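Local coordinates for glutathione s-transferase protein (Ralstonia solanacearum, PDB 3TOU), which binds glutathione and probably transfers it to electrophilic substrates, at residues A[137-148]-A[181-191]; A[81-92]-A[151-160]. All blocks are in the same frame, centred on the assembly; numbering follows the deposited sequence.

Both contacts belong to the all-helical part of the glutathione transferase fold, and their centres lie about 16 Å apart. Along the chain the segments alternate: 81-92, 137-148, 151-160, 181-191. Contact 2 sets the start of helix 86-114 and the residues before it against the N-terminus of helix 157-172, whereas contact 1 lays helix 183-193 across the end of helix 123-144. Helix 157-172 connects the two, since Phe188 of contact 1 packs on Asp159 of contact 2, with 3.4 Å between Phe188 CE1 and Asp159 OD1. Neither contact touches glutathione directly; each joins helices that are not neighbours in the sequence, within the domain that packs beside the thioredoxin-like glutathione-binding domain.

Contact 1. Residues A[137-148]-A[181-191]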
loop_
_atom_site.group_PDB
_atom_site.type_symbol
_atom_site.label_atom_id
_atom_site.label_comp_id
_atom_site.label_asym_id
_atom_site.label_seq_id
_atom_site.Cartn_x
_atom_site.Cartn_y
_atom_site.Cartn_z
ATOM N N LEU A 137 -8.278 -14.663 1.685
ATOM C CA LEU A 137 -9.143 -15.414 0.756
ATOM C C LEU A 137 -10.527 -15.655 1.344
ATOM O O LEU A 137 -11.545 -15.476 0.649
ATOM C CB LEU A 137 -8.496 -16.738 0.356
ATOM C CG LEU A 137 -7.303 -16.649 -0.595
ATOM C CD1 LEU A 137 -6.545 -17.986 -0.575
ATOM C CD2 LEU A 137 -7.723 -16.236 -2.025
ATOM N N LYS A 138 -10.575 -16.021 2.622
ATOM C CA LYS A 138 -11.856 -16.189 3.315
ATOM C C LYS A 138 -12.690 -14.912 3.279
ATOM O O LYS A 138 -13.881 -14.966 2.971
ATOM C CB LYS A 138 -11.653 -16.657 4.762
ATOM C CG LYS A 138 -11.095 -18.066 4.851
ATOM C CD LYS A 138 -10.965 -18.520 6.297
ATOM C CE LYS A 138 -10.400 -19.919 6.356
ATOM N NZ LYS A 138 -10.125 -20.321 7.759
ATOM N N ALA A 139 -12.054 -13.765 3.551
ATOM C CA ALA A 139 -12.744 -12.469 3.524
ATOM C C ALA A 139 -13.217 -12.076 2.142
ATOM O O ALA A 139 -14.300 -11.511 2.012
ATOM C CB ALA A 139 -11.861 -11.365 4.089
ATOM N N MET A 140 -12.390 -12.326 1.120
ATOM C CA MET A 140 -12.810 -12.084 -0.260
ATOM C C MET A 140 -14.044 -12.921 -0.601
ATOM O O MET A 140 -14.992 -12.408 -1.197
ATOM C CB MET A 140 -11.706 -12.452 -1.238
ATOM C CG MET A 140 -10.490 -11.521 -1.169
ATOM S SD MET A 140 -9.208 -12.096 -2.295
ATOM C CE MET A 140 -8.105 -10.677 -2.202
ATOM N N SER A 141 -13.997 -14.209 -0.250
ATOM C CA SER A 141 -15.139 -15.111 -0.488
ATOM C C SER A 141 -16.400 -14.609 0.238
ATOM O O SER A 141 -17.470 -14.505 -0.375
ATOM C CB SER A 141 -14.800 -16.535 -0.064
ATOM O OG SER A 141 -15.863 -17.430 -0.373
ATOM N N ARG A 142 -16.264 -14.276 1.524
ATOM C CA ARG A 142 -17.385 -13.745 2.308
ATOM C C ARG A 142 -17.927 -12.438 1.732
ATOM O O ARG A 142 -19.148 -12.251 1.632
ATOM C CB ARG A 142 -16.997 -13.545 3.777
ATOM C CG ARG A 142 -16.899 -14.832 4.592
ATOM C CD ARG A 142 -16.837 -14.529 6.101
ATOM N NE ARG A 142 -15.828 -13.521 6.418
ATOM C CZ ARG A 142 -14.573 -13.780 6.780
ATOM N NH1 ARG A 142 -14.139 -15.031 6.908
ATOM N NH2 ARG A 142 -13.750 -12.776 7.027
ATOM N N GLY A 143 -17.020 -11.551 1.331
ATOM C CA GLY A 143 -17.391 -10.247 0.787
ATOM C C GLY A 143 -18.119 -10.305 -0.544
ATOM O O GLY A 143 -19.067 -9.546 -0.757
ATOM N N LEU A 144 -17.678 -11.196 -1.434
ATOM C CA LEU A 144 -18.252 -11.328 -2.763
ATOM C C LEU A 144 -19.614 -12.014 -2.703
ATOM O O LEU A 144 -20.526 -11.669 -3.468
ATOM C CB LEU A 144 -17.322 -12.117 -3.691
ATOM C CG LEU A 144 -17.851 -12.451 -5.092
ATOM C CD1 LEU A 144 -17.981 -11.202 -5.938
ATOM C CD2 LEU A 144 -16.933 -13.486 -5.725
ATOM N N ALA A 145 -19.737 -12.962 -1.772
ATOM C CA ALA A 145 -20.960 -13.762 -1.601
ATOM C C ALA A 145 -21.459 -14.321 -2.946
ATOM O O ALA A 145 -20.695 -14.928 -3.693
ATOM C CB ALA A 145 -22.037 -12.934 -0.888
ATOM N N ASP A 146 -22.730 -14.077 -3.264
ATOM C CA ASP A 146 -23.359 -14.578 -4.492
ATOM C C ASP A 146 -23.332 -13.566 -5.646
ATOM O O ASP A 146 -23.950 -13.791 -6.695
ATOM C CB ASP A 146 -24.821 -14.944 -4.178
ATOM C CG ASP A 146 -25.653 -13.735 -3.764
ATOM O OD1 ASP A 146 -25.214 -12.945 -2.890
ATOM O OD2 ASP A 146 -26.751 -13.557 -4.323
ATOM N N ARG A 147 -22.621 -12.457 -5.453
ATOM C CA ARG A 147 -22.636 -11.348 -6.414
ATOM C C ARG A 147 -21.738 -11.571 -7.616
ATOM O O ARG A 147 -20.817 -12.402 -7.584
ATOM C CB ARG A 147 -22.315 -10.023 -5.718
ATOM C CG ARG A 147 -23.286 -9.729 -4.572
ATOM C CD ARG A 147 -23.223 -8.295 -4.073
ATOM N NE ARG A 147 -21.874 -7.894 -3.693
ATOM C CZ ARG A 147 -21.305 -8.152 -2.522
ATOM N NH1 ARG A 147 -21.953 -8.830 -1.578
ATOM N NH2 ARG A 147 -20.070 -7.738 -2.298
ATOM N N THR A 148 -22.024 -10.842 -8.694
ATOM C CA THR A 148 -21.219 -10.941 -9.912
ATOM C C THR A 148 -19.913 -10.154 -9.751
ATOM O O THR A 148 -18.842 -10.627 -10.141
ATOM C CB THR A 148 -22.002 -10.446 -11.138
ATOM O OG1 THR A 148 -23.207 -11.209 -11.242
ATOM C CG2 THR A 148 -21.192 -10.617 -12.435
ATOM N N GLN A 181 -11.309 -24.313 -1.956
ATOM C CA GLN A 181 -11.786 -23.661 -0.737
ATOM C C GLN A 181 -12.985 -22.743 -0.985
ATOM O O GLN A 181 -13.889 -22.673 -0.161
ATOM C CB GLN A 181 -10.658 -22.841 -0.093
ATOM C CG GLN A 181 -9.527 -23.644 0.549
ATOM C CD GLN A 181 -8.231 -22.836 0.669
ATOM O OE1 GLN A 181 -8.251 -21.633 0.944
ATOM N NE2 GLN A 181 -7.098 -23.499 0.456
ATOM N N HIS A 182 -12.979 -22.031 -2.116
ATOM C CA HIS A 182 -13.928 -20.939 -2.354
ATOM C C HIS A 182 -14.494 -20.986 -3.771
ATOM O O HIS A 182 -13.945 -20.380 -4.699
ATOM C CB HIS A 182 -13.274 -19.572 -2.066
ATOM C CG HIS A 182 -12.634 -19.485 -0.715
ATOM N ND1 HIS A 182 -13.359 -19.580 0.455
ATOM C CD2 HIS A 182 -11.338 -19.344 -0.345
ATOM C CE1 HIS A 182 -12.539 -19.481 1.487
ATOM N NE2 HIS A 182 -11.307 -19.336 1.029
ATOM N N ALA A 183 -15.594 -21.727 -3.924
ATOM C CA ALA A 183 -16.298 -21.858 -5.196
ATOM C C ALA A 183 -16.641 -20.513 -5.826
ATOM O O ALA A 183 -16.507 -20.345 -7.039
ATOM C CB ALA A 183 -17.576 -22.698 -5.019
ATOM N N ASN A 184 -17.075 -19.552 -5.009
ATOM C CA ASN A 184 -17.463 -18.260 -5.571
ATOM C C ASN A 184 -16.268 -17.490 -6.168
ATOM O O ASN A 184 -16.405 -16.836 -7.203
ATOM C CB ASN A 184 -18.331 -17.428 -4.619
ATOM C CG ASN A 184 -17.593 -16.931 -3.367
ATOM O OD1 ASN A 184 -16.540 -17.441 -2.973
ATOM N ND2 ASN A 184 -18.180 -15.924 -2.725
ATOM N N LEU A 185 -15.100 -17.637 -5.552
ATOM C CA LEU A 185 -13.861 -17.053 -6.114
ATOM C C LEU A 185 -13.420 -17.756 -7.388
ATOM O O LEU A 185 -12.938 -17.107 -8.321
ATOM C CB LEU A 185 -12.726 -17.049 -5.084
ATOM C CG LEU A 185 -12.950 -16.207 -3.817
ATOM C CD1 LEU A 185 -11.685 -16.198 -2.932
ATOM C CD2 LEU A 185 -13.378 -14.770 -4.166
ATOM N N ALA A 186 -13.594 -19.079 -7.442
ATOM C CA ALA A 186 -13.296 -19.833 -8.655
ATOM C C ALA A 186 -14.120 -19.326 -9.833
ATOM O O ALA A 186 -13.577 -19.096 -10.913
ATOM C CB ALA A 186 -13.521 -21.351 -8.438
ATOM N N ALA A 187 -15.419 -19.145 -9.608
ATOM C CA ALA A 187 -16.352 -18.638 -10.610
ATOM C C ALA A 187 -16.027 -17.197 -11.004
ATOM O O ALA A 187 -16.033 -16.854 -12.193
ATOM C CB ALA A 187 -17.786 -18.737 -10.100
ATOM N N PHE A 188 -15.735 -16.368 -9.997
ATOM C CA PHE A 188 -15.340 -14.980 -10.219
ATOM C C PHE A 188 -14.135 -14.898 -11.153
ATOM O O PHE A 188 -14.118 -14.097 -12.108
ATOM C CB PHE A 188 -15.005 -14.305 -8.885
ATOM C CG PHE A 188 -14.367 -12.947 -9.033
ATOM C CD1 PHE A 188 -15.157 -11.803 -9.174
ATOM C CD2 PHE A 188 -12.972 -12.815 -9.036
ATOM C CE1 PHE A 188 -14.564 -10.544 -9.314
ATOM C CE2 PHE A 188 -12.367 -11.556 -9.195
ATOM C CZ PHE A 188 -13.168 -10.425 -9.324
ATOM N N TYR A 189 -13.128 -15.715 -10.868
ATOM C CA TYR A 189 -11.891 -15.651 -11.620
ATOM C C TYR A 189 -12.078 -16.142 -13.051
ATOM O O TYR A 189 -11.522 -15.556 -13.972
ATOM C CB TYR A 189 -10.773 -16.406 -10.912
ATOM C CG TYR A 189 -9.456 -16.236 -11.610
ATOM C CD1 TYR A 189 -8.798 -15.005 -11.594
ATOM C CD2 TYR A 189 -8.879 -17.295 -12.320
ATOM C CE1 TYR A 189 -7.585 -14.838 -12.246
ATOM C CE2 TYR A 189 -7.671 -17.136 -12.991
ATOM C CZ TYR A 189 -7.023 -15.907 -12.934
ATOM O OH TYR A 189 -5.837 -15.729 -13.584
ATOM N N THR A 190 -12.891 -17.188 -13.233
ATOM C CA THR A 190 -13.260 -17.665 -14.574
ATOM C C THR A 190 -13.867 -16.527 -15.416
ATOM O O THR A 190 -13.561 -16.398 -16.606
ATOM C CB THR A 190 -14.221 -18.904 -14.466
ATOM O OG1 THR A 190 -13.495 -20.018 -13.925
ATOM C CG2 THR A 190 -14.806 -19.304 -15.825
ATOM N N ARG A 191 -14.690 -15.689 -14.786
ATOM C CA ARG A 191 -15.301 -14.539 -15.469
ATOM C C ARG A 191 -14.308 -13.415 -15.784
ATOM O O ARG A 191 -14.403 -12.787 -16.843
ATOM C CB ARG A 191 -16.449 -13.960 -14.654
ATOM C CG ARG A 191 -17.657 -14.889 -14.488
ATOM C CD ARG A 191 -18.866 -14.137 -13.929
ATOM N NE ARG A 191 -18.668 -13.554 -12.596
ATOM C CZ ARG A 191 -18.794 -14.214 -11.441
ATOM N NH1 ARG A 191 -19.092 -15.505 -11.432
ATOM N NH2 ARG A 191 -18.608 -13.586 -10.279
HETATM O O HOH W 1 -16.094 -20.300 0.489
HETATM O O HOH W 2 -17.739 -10.970 -12.881
#
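Helices 137-144 and 183-191 cross at 78° with their axes 9.2 Å apart, and Ser141 and Leu185 have the closest CA atoms, 6.1 Å from each other. Leu185 is a knob in the hole formed by Leu137, Met140, Ser141 and Leu144; its CD1 meets Leu137 CD2 while its CD2 reaches Met140 CB and Leu144 CD2. Farther along, Leu144 CD2 packs on Phe188 CB at 3.8 Å.

Beside this apolar centre, the amide of Asn184 binds the C-terminal end of helix 137-144. With chi1 at 68°, its CG is held between the backbone N and carbonyl carbon, and ND2 gives both hydrogens to main-chain oxygens: to Ser141 O at 2.8 Å and, almost straight (176°), to Ala145 O at 2.9 Å. Both acceptors lie in the amide plane. The other end of the amide, OD1, accepts from Ser141 OG at 2.7 Å. The His182 ring has Leu137 O over one face, and a water at its edge joins ND1 to Ser141 OG. Past the turn, Arg191 NH2 donates to Thr148 O at 3.0 Å, and a second water links that oxygen to Arg191 NE.

Three direct bonds thus fix the rotation of the Asn184 amide. Ser141 O takes two donors, Ala145 N from its own segment and Asn184 ND2, so Asn184 bridges the last helical turn and Ala145, where the chain leaves the helix with positive phi.

Contact 2. Residues A[81-92]-A[151-160]; sequences LIPPSGRERVEV and NGNHLTLADI
A capping box opens helix 157-172, and the segment leading into helix 86-114 is bound to it: Leu157 N donates to Leu81 O at 2.9 Å in a nearly straight bond (175°), the donor tilted somewhat from the carbonyl plane. Thr156 CB rests against the same oxygen. In the box, Thr156 OG1 accepts from Ala158 N at 3.1 Å, while Thr156 N donates to Asp159 OD2, on the anti lone pair, at 2.8 Å. With chi1 at 65°, Thr156 OG1 sits between its own backbone N and carbonyl carbon, in reach of Ala158 N.

Leu81 lies alongside Leu155, CD2 to CD2, and crosses Ile160 at about a right angle, their CD1 atoms 3.9 Å apart. Ile82 runs beside Leu157 in the same direction and touches its CD2 through CD1. On the other flank Val92 divides its methyls: CG1 faces Leu157 CB and Ala158 CB, while CG2 meets Asn151 CB at 3.7 Å. Asn151 ND2 makes a weak, strongly bent bond to Glu91 OE1, the amide and carboxylate planes being 61° apart, and its OD1 lies against Glu88 CB.

Asp73 receives the backbone amides of Leu81 and Ile82, and Asp159 OD1 accepts from Cys150 N. Helix 12-23 adjoins Leu157 and Ile160 through Val20, and helix 183-193 reaches Leu155 through Ile192, so the start of helix 157-172 is packed between the glutathione-binding domain and its own helical bundle.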
loop_
_atom_site.group_PDB
_atom_site.type_symbol
_atom_site.label_atom_id
_atom_site.label_comp_id
_atom_site.label_asym_id
_atom_site.label_seq_id
_atom_site.Cartn_x
_atom_site.Cartn_y
_atom_site.Cartn_z
ATOM N N LEU A 81 -13.878 3.222 -12.680
ATOM C CA LEU A 81 -13.333 2.135 -11.860
ATOM C C LEU A 81 -13.324 2.428 -10.359
ATOM O O LEU A 81 -13.212 1.509 -9.548
ATOM C CB LEU A 81 -11.933 1.751 -12.335
ATOM C CG LEU A 81 -11.813 1.238 -13.775
ATOM C CD1 LEU A 81 -10.358 1.014 -14.127
ATOM C CD2 LEU A 81 -12.648 -0.031 -13.969
ATOM N N ILE A 82 -13.422 3.701 -9.990
ATOM C CA ILE A 82 -13.526 4.076 -8.574
ATOM C C ILE A 82 -14.738 4.994 -8.419
ATOM O O ILE A 82 -14.787 6.057 -9.042
ATOM C CB ILE A 82 -12.254 4.798 -8.050
ATOM C CG1 ILE A 82 -10.992 3.984 -8.377
ATOM C CG2 ILE A 82 -12.376 5.030 -6.532
ATOM C CD1 ILE A 82 -9.690 4.676 -8.016
ATOM N N PRO A 83 -15.725 4.581 -7.607
ATOM C CA PRO A 83 -16.890 5.439 -7.342
ATOM C C PRO A 83 -16.476 6.803 -6.772
ATOM O O PRO A 83 -15.464 6.886 -6.066
ATOM C CB PRO A 83 -17.664 4.646 -6.279
ATOM C CG PRO A 83 -17.305 3.224 -6.548
ATOM C CD PRO A 83 -15.840 3.284 -6.917
ATOM N N PRO A 84 -17.214 7.876 -7.125
ATOM C CA PRO A 84 -16.807 9.234 -6.747
ATOM C C PRO A 84 -16.917 9.536 -5.252
ATOM O O PRO A 84 -16.230 10.427 -4.752
ATOM C CB PRO A 84 -17.789 10.122 -7.519
ATOM C CG PRO A 84 -18.977 9.265 -7.753
ATOM C CD PRO A 84 -18.438 7.876 -7.946
ATOM N N SER A 85 -17.767 8.803 -4.546
ATOM C CA SER A 85 -18.082 9.190 -3.181
ATOM C C SER A 85 -18.850 8.161 -2.378
ATOM O O SER A 85 -19.273 7.102 -2.874
ATOM C CB SER A 85 -18.906 10.475 -3.191
ATOM O OG SER A 85 -20.175 10.220 -3.777
ATOM N N GLY A 86 -19.021 8.522 -1.111
ATOM C CA GLY A 86 -19.876 7.807 -0.206
ATOM C C GLY A 86 -19.385 6.415 0.066
ATOM O O GLY A 86 -18.190 6.122 -0.020
ATOM N N ARG A 87 -20.353 5.563 0.355
ATOM C CA ARG A 87 -20.147 4.201 0.862
ATOM C C ARG A 87 -19.473 3.268 -0.161
ATOM O O ARG A 87 -18.603 2.473 0.203
ATOM C CB ARG A 87 -21.502 3.630 1.306
ATOM C CG ARG A 87 -21.470 2.288 2.014
ATOM C CD ARG A 87 -22.820 1.585 1.882
ATOM N NE ARG A 87 -22.925 0.411 2.747
ATOM C CZ ARG A 87 -23.950 -0.440 2.751
ATOM N NH1 ARG A 87 -23.948 -1.476 3.580
ATOM N NH2 ARG A 87 -24.977 -0.264 1.927
ATOM N N GLU A 88 -19.860 3.391 -1.433
ATOM C CA GLU A 88 -19.333 2.525 -2.504
ATOM C C GLU A 88 -17.859 2.783 -2.739
ATOM O O GLU A 88 -17.085 1.853 -2.993
ATOM C CB GLU A 88 -20.097 2.718 -3.822
ATOM C CG GLU A 88 -21.599 2.479 -3.732
ATOM C CD GLU A 88 -22.352 3.705 -3.237
ATOM O OE1 GLU A 88 -21.813 4.826 -3.369
ATOM O OE2 GLU A 88 -23.476 3.549 -2.712
ATOM N N ARG A 89 -17.441 4.049 -2.651
ATOM C CA ARG A 89 -16.050 4.353 -2.826
ATOM C C ARG A 89 -15.215 3.745 -1.716
ATOM O O ARG A 89 -14.275 3.073 -1.976
ATOM C CB ARG A 89 -15.761 5.837 -2.786
ATOM C CG ARG A 89 -14.402 6.158 -3.217
ATOM C CD ARG A 89 -13.654 7.277 -2.597
ATOM N NE ARG A 89 -13.660 8.453 -3.376
ATOM C CZ ARG A 89 -13.340 8.559 -4.664
ATOM N NH1 ARG A 89 -12.911 7.564 -5.317
ATOM N NH2 ARG A 89 -13.442 9.704 -5.285
ATOM N N VAL A 90 -15.621 3.958 -0.484
ATOM C CA VAL A 90 -14.820 3.396 0.619
ATOM C C VAL A 90 -14.729 1.865 0.522
ATOM O O VAL A 90 -13.655 1.301 0.741
ATOM C CB VAL A 90 -15.250 3.903 2.045
ATOM C CG1 VAL A 90 -16.596 3.348 2.482
ATOM C CG2 VAL A 90 -14.189 3.529 3.078
ATOM N N GLU A 91 -15.833 1.220 0.141
ATOM C CA GLU A 91 -15.874 -0.219 -0.062
ATOM C C GLU A 91 -14.873 -0.643 -1.135
ATOM O O GLU A 91 -14.111 -1.592 -0.925
ATOM C CB GLU A 91 -17.288 -0.684 -0.419
ATOM C CG GLU A 91 -18.197 -0.879 0.809
ATOM C CD GLU A 91 -19.686 -0.779 0.500
ATOM O OE1 GLU A 91 -20.054 -0.584 -0.682
ATOM O OE2 GLU A 91 -20.489 -0.893 1.452
ATOM N N VAL A 92 -14.869 0.058 -2.268
ATOM C CA VAL A 92 -13.915 -0.254 -3.357
ATOM C C VAL A 92 -12.450 -0.059 -2.908
ATOM O O VAL A 92 -11.603 -0.910 -3.209
ATOM C CB VAL A 92 -14.257 0.506 -4.671
ATOM C CG1 VAL A 92 -13.111 0.432 -5.695
ATOM C CG2 VAL A 92 -15.511 -0.094 -5.291
ATOM N N ASN A 151 -18.316 -4.967 -5.927
ATOM C CA ASN A 151 -19.103 -3.786 -5.528
ATOM C C ASN A 151 -19.988 -3.267 -6.660
ATOM O O ASN A 151 -19.525 -3.082 -7.794
ATOM C CB ASN A 151 -18.179 -2.659 -5.056
ATOM C CG ASN A 151 -18.943 -1.468 -4.469
ATOM O OD1 ASN A 151 -19.194 -0.473 -5.154
ATOM N ND2 ASN A 151 -19.313 -1.573 -3.202
ATOM N N GLY A 152 -21.261 -3.010 -6.349
ATOM C CA GLY A 152 -22.202 -2.479 -7.349
ATOM C C GLY A 152 -22.482 -3.453 -8.485
ATOM O O GLY A 152 -22.366 -4.667 -8.308
ATOM N N ASN A 153 -22.818 -2.921 -9.658
ATOM C CA ASN A 153 -23.225 -3.760 -10.792
ATOM C C ASN A 153 -22.235 -3.844 -11.947
ATOM O O ASN A 153 -22.571 -4.349 -13.021
ATOM C CB ASN A 153 -24.634 -3.373 -11.305
ATOM C CG ASN A 153 -24.706 -1.946 -11.868
ATOM O OD1 ASN A 153 -24.125 -1.634 -12.913
ATOM N ND2 ASN A 153 -25.459 -1.083 -11.187
ATOM N N HIS A 154 -21.012 -3.361 -11.737
ATOM C CA HIS A 154 -20.053 -3.321 -12.822
ATOM C C HIS A 154 -18.639 -3.520 -12.301
ATOM O O HIS A 154 -18.396 -3.405 -11.093
ATOM C CB HIS A 154 -20.165 -2.006 -13.621
ATOM C CG HIS A 154 -19.920 -0.773 -12.805
ATOM N ND1 HIS A 154 -20.934 -0.077 -12.184
ATOM C CD2 HIS A 154 -18.774 -0.110 -12.513
ATOM C CE1 HIS A 154 -20.424 0.964 -11.545
ATOM N NE2 HIS A 154 -19.115 0.960 -11.723
ATOM N N LEU A 155 -17.734 -3.833 -13.221
ATOM C CA LEU A 155 -16.313 -3.989 -12.888
ATOM C C LEU A 155 -15.767 -2.692 -12.284
ATOM O O LEU A 155 -15.988 -1.597 -12.815
ATOM C CB LEU A 155 -15.510 -4.384 -14.132
ATOM C CG LEU A 155 -13.990 -4.471 -13.973
ATOM C CD1 LEU A 155 -13.500 -5.895 -14.038
ATOM C CD2 LEU A 155 -13.339 -3.664 -15.081
ATOM N N THR A 156 -15.084 -2.818 -11.149
ATOM C CA THR A 156 -14.368 -1.683 -10.571
ATOM C C THR A 156 -12.927 -2.090 -10.297
ATOM O O THR A 156 -12.513 -3.233 -10.580
ATOM C CB THR A 156 -14.985 -1.235 -9.229
ATOM O OG1 THR A 156 -14.836 -2.283 -8.267
ATOM C CG2 THR A 156 -16.478 -0.845 -9.380
ATOM N N LEU A 157 -12.173 -1.156 -9.721
ATOM C CA LEU A 157 -10.807 -1.442 -9.258
ATOM C C LEU A 157 -10.776 -2.576 -8.233
ATOM O O LEU A 157 -9.784 -3.292 -8.151
ATOM C CB LEU A 157 -10.169 -0.184 -8.674
ATOM C CG LEU A 157 -8.706 -0.237 -8.200
ATOM C CD1 LEU A 157 -7.773 -0.781 -9.279
ATOM C CD2 LEU A 157 -8.261 1.125 -7.699
ATOM N N ALA A 158 -11.874 -2.764 -7.494
ATOM C CA ALA A 158 -11.976 -3.877 -6.537
ATOM C C ALA A 158 -11.822 -5.222 -7.244
ATOM O O ALA A 158 -11.029 -6.069 -6.830
ATOM C CB ALA A 158 -13.299 -3.816 -5.774
ATOM N N ASP A 159 -12.554 -5.398 -8.336
ATOM C CA ASP A 159 -12.481 -6.634 -9.118
ATOM C C ASP A 159 -11.118 -6.836 -9.751
ATOM O O ASP A 159 -10.598 -7.958 -9.744
ATOM C CB ASP A 159 -13.547 -6.609 -10.206
ATOM C CG ASP A 159 -14.921 -6.398 -9.639
ATOM O OD1 ASP A 159 -15.408 -7.305 -8.938
ATOM O OD2 ASP A 159 -15.494 -5.315 -9.865
ATOM N N ILE A 160 -10.554 -5.754 -10.300
ATOM C CA ILE A 160 -9.214 -5.806 -10.912
ATOM C C ILE A 160 -8.179 -6.278 -9.893
ATOM O O ILE A 160 -7.412 -7.215 -10.155
ATOM C CB ILE A 160 -8.810 -4.439 -11.515
ATOM C CG1 ILE A 160 -9.710 -4.109 -12.716
ATOM C CG2 ILE A 160 -7.302 -4.403 -11.890
ATOM C CD1 ILE A 160 -9.562 -2.686 -13.236
#